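Local coordinates for protein glycoside Hydrolase Family 43_12 (Metagenome, PDB 7JVH) that probably hydrolyses arabinofuranosyl or xylosyl linkages in plant cell-wall polysaccharides, as a gut-metagenome glycoside hydrolase of family 43, subfamily 12, at residues A[37-40]-A[41-44]; A[376-379]-A[380-384]; A[490-493]-A[494-497]. All coordinates share one frame; numbering follows the deposited sequence.

Interaction 1: residues A[37-40]-A[41-44]; sequences GEDD and IYAK
The carbonyl oxygen of Asp40 receives the backbone N-H of Lys44, with Lys44 N 2.9 Å from Asp40 O. This is the i to i+4 bond of a single helical turn. The aliphatic stem of Lys44 meets the same oxygen, its CG lying 3.3 Å from Asp40 O. The charged ends of the two residues stay apart: Lys44 NZ is 7.0 Å from Asp40 OD2. Asp40 instead forms a salt bridge with Lys442.

Asp39 stands at the N-cap position, but its carboxylate does not cap the turn. The side chain runs beside that of Tyr42 and points the same way. Asp39 CB approaches Tyr42 CD2 at 3.7 Å, and the carboxylate and ring planes are 31° apart. Asp39 OD2 bridges to Arg323 and OD1 takes the backbone N-H of Lys442, so this buried carboxylate has both oxygens engaged.

Ile41 CG2 lies over one face of the Tyr42 ring. Ile41 CG1 is anti to the backbone N (chi1 -162°). That puts CG2 over the ring centre, 3.7 Å above the plane.

Two residues separate the turn from strand 28-37, which pairs with strands 383-386 and 442-451 in the C-terminal sandwich. Tyr42 meets Tyr53 edge-to-face and touches Arg323 and Ile359. With Asp40 on Lys442, the turn lies where the five-bladed propeller of family 43 and the sandwich adjoin.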
loop_
_atom_site.group_PDB
_atom_site.type_symbol
_atom_site.label_atom_id
_atom_site.label_comp_id
_atom_site.label_asym_id
_atom_site.label_seq_id
_atom_site.Cartn_x
_atom_site.Cartn_y
_atom_site.Cartn_z
ATOM N N GLY A 37 -12.974 -11.809 3.576
ATOM C CA GLY A 37 -13.378 -10.512 4.101
ATOM C C GLY A 37 -14.840 -10.570 4.498
ATOM O O GLY A 37 -15.639 -11.217 3.818
ATOM N N GLU A 38 -15.181 -9.913 5.614
ATOM C CA GLU A 38 -16.500 -10.017 6.255
ATOM C C GLU A 38 -16.869 -8.683 6.910
ATOM O O GLU A 38 -17.296 -8.646 8.069
ATOM C CB GLU A 38 -16.526 -11.115 7.344
ATOM C CG GLU A 38 -16.056 -12.505 6.935
ATOM C CD GLU A 38 -15.582 -13.347 8.132
ATOM O OE1 GLU A 38 -14.721 -12.908 8.919
ATOM O OE2 GLU A 38 -16.055 -14.493 8.291
ATOM N N ASP A 39 -16.712 -7.585 6.165
ATOM C CA ASP A 39 -17.047 -6.265 6.672
ATOM C C ASP A 39 -18.548 -5.968 6.622
ATOM O O ASP A 39 -19.249 -6.332 5.658
ATOM C CB ASP A 39 -16.261 -5.174 5.934
ATOM C CG ASP A 39 -14.847 -5.006 6.480
ATOM O OD1 ASP A 39 -14.614 -5.368 7.675
ATOM O OD2 ASP A 39 -13.981 -4.507 5.700
ATOM N N ASP A 40 -19.026 -5.323 7.696
ATOM C CA ASP A 40 -20.408 -4.924 7.876
ATOM C C ASP A 40 -20.916 -4.034 6.731
ATOM O O ASP A 40 -22.019 -4.237 6.221
ATOM C CB ASP A 40 -20.554 -4.172 9.202
ATOM C CG ASP A 40 -20.243 -5.026 10.407
ATOM O OD1 ASP A 40 -20.198 -6.272 10.302
ATOM O OD2 ASP A 40 -20.040 -4.453 11.492
ATOM N N ILE A 41 -20.096 -3.053 6.342
ATOM C CA ILE A 41 -20.483 -2.009 5.412
ATOM C C ILE A 41 -20.978 -2.559 4.056
ATOM O O ILE A 41 -21.912 -2.022 3.468
ATOM C CB ILE A 41 -19.342 -0.969 5.202
ATOM C CG1 ILE A 41 -19.881 0.333 4.607
ATOM C CG2 ILE A 41 -18.242 -1.532 4.320
ATOM C CD1 ILE A 41 -20.713 1.140 5.587
ATOM N N TYR A 42 -20.329 -3.619 3.569
ATOM C CA TYR A 42 -20.636 -4.212 2.279
ATOM C C TYR A 42 -21.891 -5.079 2.383
ATOM O O TYR A 42 -22.725 -5.080 1.460
ATOM C CB TYR A 42 -19.469 -5.049 1.765
ATOM C CG TYR A 42 -18.181 -4.264 1.645
ATOM C CD1 TYR A 42 -18.108 -3.167 0.808
ATOM C CD2 TYR A 42 -17.033 -4.621 2.363
ATOM C CE1 TYR A 42 -16.955 -2.448 0.678
ATOM C CE2 TYR A 42 -15.860 -3.897 2.239
ATOM C CZ TYR A 42 -15.829 -2.811 1.396
ATOM O OH TYR A 42 -14.678 -2.079 1.253
ATOM N N ALA A 43 -22.014 -5.808 3.502
ATOM C CA ALA A 43 -23.171 -6.651 3.788
ATOM C C ALA A 43 -24.466 -5.837 3.935
ATOM O O ALA A 43 -25.528 -6.280 3.523
ATOM C CB ALA A 43 -22.907 -7.474 5.047
ATOM N N LYS A 44 -24.349 -4.650 4.536
ATOM C CA LYS A 44 -25.453 -3.724 4.752
ATOM C C LYS A 44 -25.797 -2.830 3.551
ATOM O O LYS A 44 -26.847 -2.206 3.551
ATOM C CB LYS A 44 -25.164 -2.821 5.947
ATOM C CG LYS A 44 -25.049 -3.541 7.290
ATOM C CD LYS A 44 -24.643 -2.617 8.429
ATOM C CE LYS A 44 -25.385 -1.281 8.297
ATOM N NZ LYS A 44 -25.519 -0.577 9.587
#

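Interaction 2: residues A[376-379]-A[380-384]; sequences FFPN and GNFTY
Pro378 lies on one face of the Phe382 ring. Pro378 CB sits over the ring centre, 3.4 Å from the centroid and only 4° off the ring normal, which makes a CH-pi contact. Pro378 CG reaches Phe382 CZ at 3.4 Å, so the pyrrolidine spans the face from its middle to its far end. The ring is placed there by a first torsion of 62°, which sets CG between the backbone N and the carbonyl carbon. The ring also meets His440, with planes at about 60°. With an alanine at Phe382 the ring is gone, and Pro378 would probably lose its CH-pi partner, with a gap opened between it and His440.

The polar part lies at the bend. Asn379 OD1 accepts the backbone N-H of the next residue, with Gly380 N 2.8 Å away. The donor comes from the side of the carbonyl, at a C=O to donor angle of 100°. The other end of this amide, ND2, bonds to Pro55 O. Gly380 has a positive phi, and a side chain here would run into Asn379 O. Its own carbonyl oxygen receives both His440 NE2 and Gln58 NE2. Asn379 O also comes near Phe382 CD2, at 3.3 Å.

The bend leads from strand 360-362 to strand 383-386 of the sandwich sheet. It is probably held in two ways, by the Asn379 bond and by proline-aromatic packing.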
loop_
_atom_site.group_PDB
_atom_site.type_symbol
_atom_site.label_atom_id
_atom_site.label_comp_id
_atom_site.label_asym_id
_atom_site.label_seq_id
_atom_site.Cartn_x
_atom_site.Cartn_y
_atom_site.Cartn_z
ATOM N N PHE A 376 -9.960 -10.244 -12.539
ATOM C CA PHE A 376 -10.074 -8.879 -11.989
ATOM C C PHE A 376 -9.860 -8.886 -10.486
ATOM O O PHE A 376 -10.220 -9.842 -9.827
ATOM C CB PHE A 376 -11.441 -8.290 -12.310
ATOM C CG PHE A 376 -11.545 -7.847 -13.739
ATOM C CD1 PHE A 376 -10.814 -6.772 -14.192
ATOM C CD2 PHE A 376 -12.331 -8.537 -14.638
ATOM C CE1 PHE A 376 -10.889 -6.379 -15.513
ATOM C CE2 PHE A 376 -12.400 -8.142 -15.957
ATOM C CZ PHE A 376 -11.680 -7.065 -16.392
ATOM N N PHE A 377 -9.300 -7.787 -10.005
ATOM C CA PHE A 377 -9.018 -7.571 -8.605
ATOM C C PHE A 377 -10.338 -7.544 -7.839
ATOM O O PHE A 377 -11.308 -6.957 -8.312
ATOM C CB PHE A 377 -8.263 -6.245 -8.456
ATOM C CG PHE A 377 -7.504 -6.104 -7.168
ATOM C CD1 PHE A 377 -6.404 -6.903 -6.910
ATOM C CD2 PHE A 377 -7.859 -5.138 -6.237
ATOM C CE1 PHE A 377 -5.685 -6.755 -5.728
ATOM C CE2 PHE A 377 -7.163 -5.005 -5.051
ATOM C CZ PHE A 377 -6.059 -5.801 -4.796
ATOM N N PRO A 378 -10.424 -8.171 -6.640
ATOM C CA PRO A 378 -11.683 -8.236 -5.898
ATOM C C PRO A 378 -12.059 -6.928 -5.237
ATOM O O PRO A 378 -11.275 -6.003 -5.242
ATOM C CB PRO A 378 -11.392 -9.293 -4.833
ATOM C CG PRO A 378 -9.923 -9.171 -4.591
ATOM C CD PRO A 378 -9.317 -8.840 -5.934
ATOM N N ASN A 379 -13.288 -6.855 -4.718
ATOM C CA ASN A 379 -13.750 -5.794 -3.825
ATOM C C ASN A 379 -14.943 -6.310 -3.027
ATOM O O ASN A 379 -15.307 -7.493 -3.139
ATOM C CB ASN A 379 -14.082 -4.509 -4.590
ATOM C CG ASN A 379 -13.736 -3.262 -3.796
ATOM O OD1 ASN A 379 -14.347 -2.985 -2.756
ATOM N ND2 ASN A 379 -12.737 -2.524 -4.250
ATOM N N GLY A 380 -15.536 -5.455 -2.193
ATOM C CA GLY A 380 -16.580 -5.888 -1.279
ATOM C C GLY A 380 -16.080 -6.996 -0.350
ATOM O O GLY A 380 -14.920 -7.003 0.048
ATOM N N ASN A 381 -16.979 -7.914 -0.003
ATOM C CA ASN A 381 -16.673 -9.106 0.770
ATOM C C ASN A 381 -16.545 -10.280 -0.184
ATOM O O ASN A 381 -17.368 -10.474 -1.066
ATOM C CB ASN A 381 -17.745 -9.368 1.819
ATOM C CG ASN A 381 -17.647 -8.426 2.987
ATOM O OD1 ASN A 381 -16.578 -7.893 3.265
ATOM N ND2 ASN A 381 -18.743 -8.207 3.683
ATOM N N PHE A 382 -15.469 -11.055 -0.003
ATOM C CA PHE A 382 -15.077 -12.102 -0.920
ATOM C C PHE A 382 -14.156 -13.083 -0.207
ATOM O O PHE A 382 -13.756 -12.861 0.934
ATOM C CB PHE A 382 -14.394 -11.510 -2.142
ATOM C CG PHE A 382 -13.119 -10.773 -1.827
ATOM C CD1 PHE A 382 -11.906 -11.426 -1.777
ATOM C CD2 PHE A 382 -13.143 -9.404 -1.585
ATOM C CE1 PHE A 382 -10.749 -10.735 -1.496
ATOM C CE2 PHE A 382 -11.988 -8.712 -1.313
ATOM C CZ PHE A 382 -10.785 -9.376 -1.261
ATOM N N THR A 383 -13.840 -14.178 -0.897
ATOM C CA THR A 383 -12.941 -15.202 -0.418
ATOM C C THR A 383 -11.904 -15.451 -1.494
ATOM O O THR A 383 -12.255 -15.653 -2.664
ATOM C CB THR A 383 -13.679 -16.507 -0.081
ATOM O OG1 THR A 383 -14.382 -16.322 1.148
ATOM C CG2 THR A 383 -12.724 -17.670 0.075
ATOM N N TYR A 384 -10.624 -15.415 -1.078
ATOM C CA TYR A 384 -9.497 -15.762 -1.922
ATOM C C TYR A 384 -8.850 -17.017 -1.342
ATOM O O TYR A 384 -8.276 -16.983 -0.251
ATOM C CB TYR A 384 -8.507 -14.609 -1.983
ATOM C CG TYR A 384 -7.195 -14.918 -2.681
ATOM C CD1 TYR A 384 -7.166 -15.671 -3.844
ATOM C CD2 TYR A 384 -5.976 -14.428 -2.182
ATOM C CE1 TYR A 384 -5.980 -15.956 -4.484
ATOM C CE2 TYR A 384 -4.777 -14.703 -2.837
ATOM C CZ TYR A 384 -4.785 -15.467 -3.982
ATOM O OH TYR A 384 -3.622 -15.763 -4.652
#

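Interaction 3: residues A[490-493]-A[494-497]; sequences VRPQ and RQKD
Pro492 and Gln495 meet with their side chains crossing obliquely. Gln495 lies across the proline ring, and its OE1 comes within 3.4 Å of Pro492 CG. CG of Gln495 is anti to the backbone N (chi1 174°) and the chain runs on extended, which carries the amide back to the proline. The other end of the amide is held within its own segment: Gln495 NE2 donates to Asp497 O at 2.6 Å, with that oxygen close to the amide plane. This bond probably fixes the rotation of the amide and keeps OE1 turned to the proline.

Gln493 and Arg494 are instead laid side by side and point the same way. Their amide and guanidinium planes stand 77° apart. The link between them is weak: Arg494 NH1 lies 3.2 Å from Gln493 OE1, with a bent N-H angle of 136°.

Arg491 contributes its stem. Its CD rests 3.3 Å from Gln495 O, and its guanidinium goes on to a long, weak ion pair with Glu467. The backbone closes a beta turn over residues 492-495, with Gln495 N 3.1 Å from Pro492 O.

The loop joins strands 482-489 and 501-507, antiparallel neighbours in a six-stranded sheet of the C-terminal domain. Val490 and Pro492 pack on Phe552 of helix 550-553, and the backbone of Gln493 is hydrogen-bonded to that same residue.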
loop_
_atom_site.group_PDB
_atom_site.type_symbol
_atom_site.label_atom_id
_atom_site.label_comp_id
_atom_site.label_asym_id
_atom_site.label_seq_id
_atom_site.Cartn_x
_atom_site.Cartn_y
_atom_site.Cartn_z
ATOM N N VAL A 490 4.731 -6.883 21.195
ATOM C CA VAL A 490 4.016 -5.617 21.263
ATOM C C VAL A 490 4.991 -4.458 21.519
ATOM O O VAL A 490 5.681 -4.455 22.536
ATOM C CB VAL A 490 2.983 -5.655 22.408
ATOM C CG1 VAL A 490 2.098 -4.410 22.364
ATOM C CG2 VAL A 490 2.141 -6.935 22.340
ATOM N N ARG A 491 5.037 -3.482 20.599
ATOM C CA ARG A 491 5.835 -2.250 20.771
ATOM C C ARG A 491 5.096 -1.004 20.287
ATOM O O ARG A 491 5.033 -0.745 19.085
ATOM C CB ARG A 491 7.183 -2.334 20.040
ATOM C CG ARG A 491 8.081 -1.093 20.265
ATOM C CD ARG A 491 9.353 -1.120 19.433
ATOM N NE ARG A 491 9.035 -1.109 18.023
ATOM C CZ ARG A 491 9.839 -1.501 17.033
ATOM N NH1 ARG A 491 11.076 -1.935 17.278
ATOM N NH2 ARG A 491 9.359 -1.459 15.780
ATOM N N PRO A 492 4.533 -0.176 21.197
ATOM C CA PRO A 492 3.947 1.105 20.793
ATOM C C PRO A 492 4.986 2.085 20.225
ATOM O O PRO A 492 6.168 1.992 20.551
ATOM C CB PRO A 492 3.343 1.648 22.095
ATOM C CG PRO A 492 3.989 0.898 23.196
ATOM C CD PRO A 492 4.423 -0.431 22.643
ATOM N N GLN A 493 4.518 2.993 19.364
ATOM C CA GLN A 493 5.315 4.015 18.690
ATOM C C GLN A 493 6.599 4.470 19.380
ATOM O O GLN A 493 7.696 4.340 18.824
ATOM C CB GLN A 493 4.448 5.261 18.506
ATOM C CG GLN A 493 3.715 5.284 17.190
ATOM C CD GLN A 493 2.958 6.563 16.992
ATOM O OE1 GLN A 493 3.381 7.431 16.217
ATOM N NE2 GLN A 493 1.843 6.705 17.702
ATOM N N ARG A 494 6.439 5.033 20.582
ATOM C CA ARG A 494 7.473 5.807 21.255
ATOM C C ARG A 494 8.425 4.981 22.126
ATOM O O ARG A 494 9.363 5.531 22.697
ATOM C CB ARG A 494 6.795 6.897 22.106
ATOM C CG ARG A 494 6.040 7.926 21.269
ATOM C CD ARG A 494 7.047 8.781 20.521
ATOM N NE ARG A 494 6.419 9.812 19.696
ATOM C CZ ARG A 494 5.880 9.593 18.494
ATOM N NH1 ARG A 494 5.883 8.371 17.953
ATOM N NH2 ARG A 494 5.332 10.606 17.816
ATOM N N GLN A 495 8.173 3.671 22.224
ATOM C CA GLN A 495 8.894 2.780 23.125
ATOM C C GLN A 495 9.985 2.037 22.351
ATOM O O GLN A 495 9.778 1.634 21.208
ATOM C CB GLN A 495 7.903 1.827 23.799
ATOM C CG GLN A 495 8.464 0.714 24.675
ATOM C CD GLN A 495 7.359 -0.215 25.192
ATOM O OE1 GLN A 495 6.313 0.267 25.619
ATOM N NE2 GLN A 495 7.568 -1.548 25.130
ATOM N N LYS A 496 11.156 1.898 22.982
ATOM C CA LYS A 496 12.336 1.291 22.364
ATOM C C LYS A 496 12.351 -0.213 22.602
ATOM O O LYS A 496 12.594 -1.003 21.674
ATOM C CB LYS A 496 13.630 1.896 22.935
ATOM C CG LYS A 496 14.900 1.387 22.244
ATOM C CD LYS A 496 16.162 1.643 23.046
ATOM C CE LYS A 496 16.279 0.682 24.206
ATOM N NZ LYS A 496 17.693 0.594 24.661
ATOM N N ASP A 497 12.087 -0.595 23.857
ATOM C CA ASP A 497 12.139 -1.968 24.303
ATOM C C ASP A 497 10.900 -2.769 23.910
ATOM O O ASP A 497 9.791 -2.249 23.870
ATOM C CB ASP A 497 12.332 -2.000 25.823
ATOM C CG ASP A 497 13.691 -1.478 26.249
ATOM O OD1 ASP A 497 14.679 -1.660 25.505
ATOM O OD2 ASP A 497 13.771 -0.919 27.355
#

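How the interactions relate
Interactions 1 and 2 are partly buried and touch each other, while interaction 3 is a surface turn whose centre lies about 32 Å from the centre of the first and 34 Å from that of the second. The first two lie at neighbouring ends of the paired strands 28-37 and 383-386. Gly37 N probably donates to Phe382 O, and Asn381 ND2 to Asp39 O, so the helical turn and the bend are stitched together. Interaction 1 combines a helix bond with a buried carboxylate and tyrosine, interaction 2 a CH-pi contact with a side-chain bond. Interaction 3 is in a loop joining two strands of another sheet. It is held by a turn bond and glutamine contacts, while its arginines make weak links.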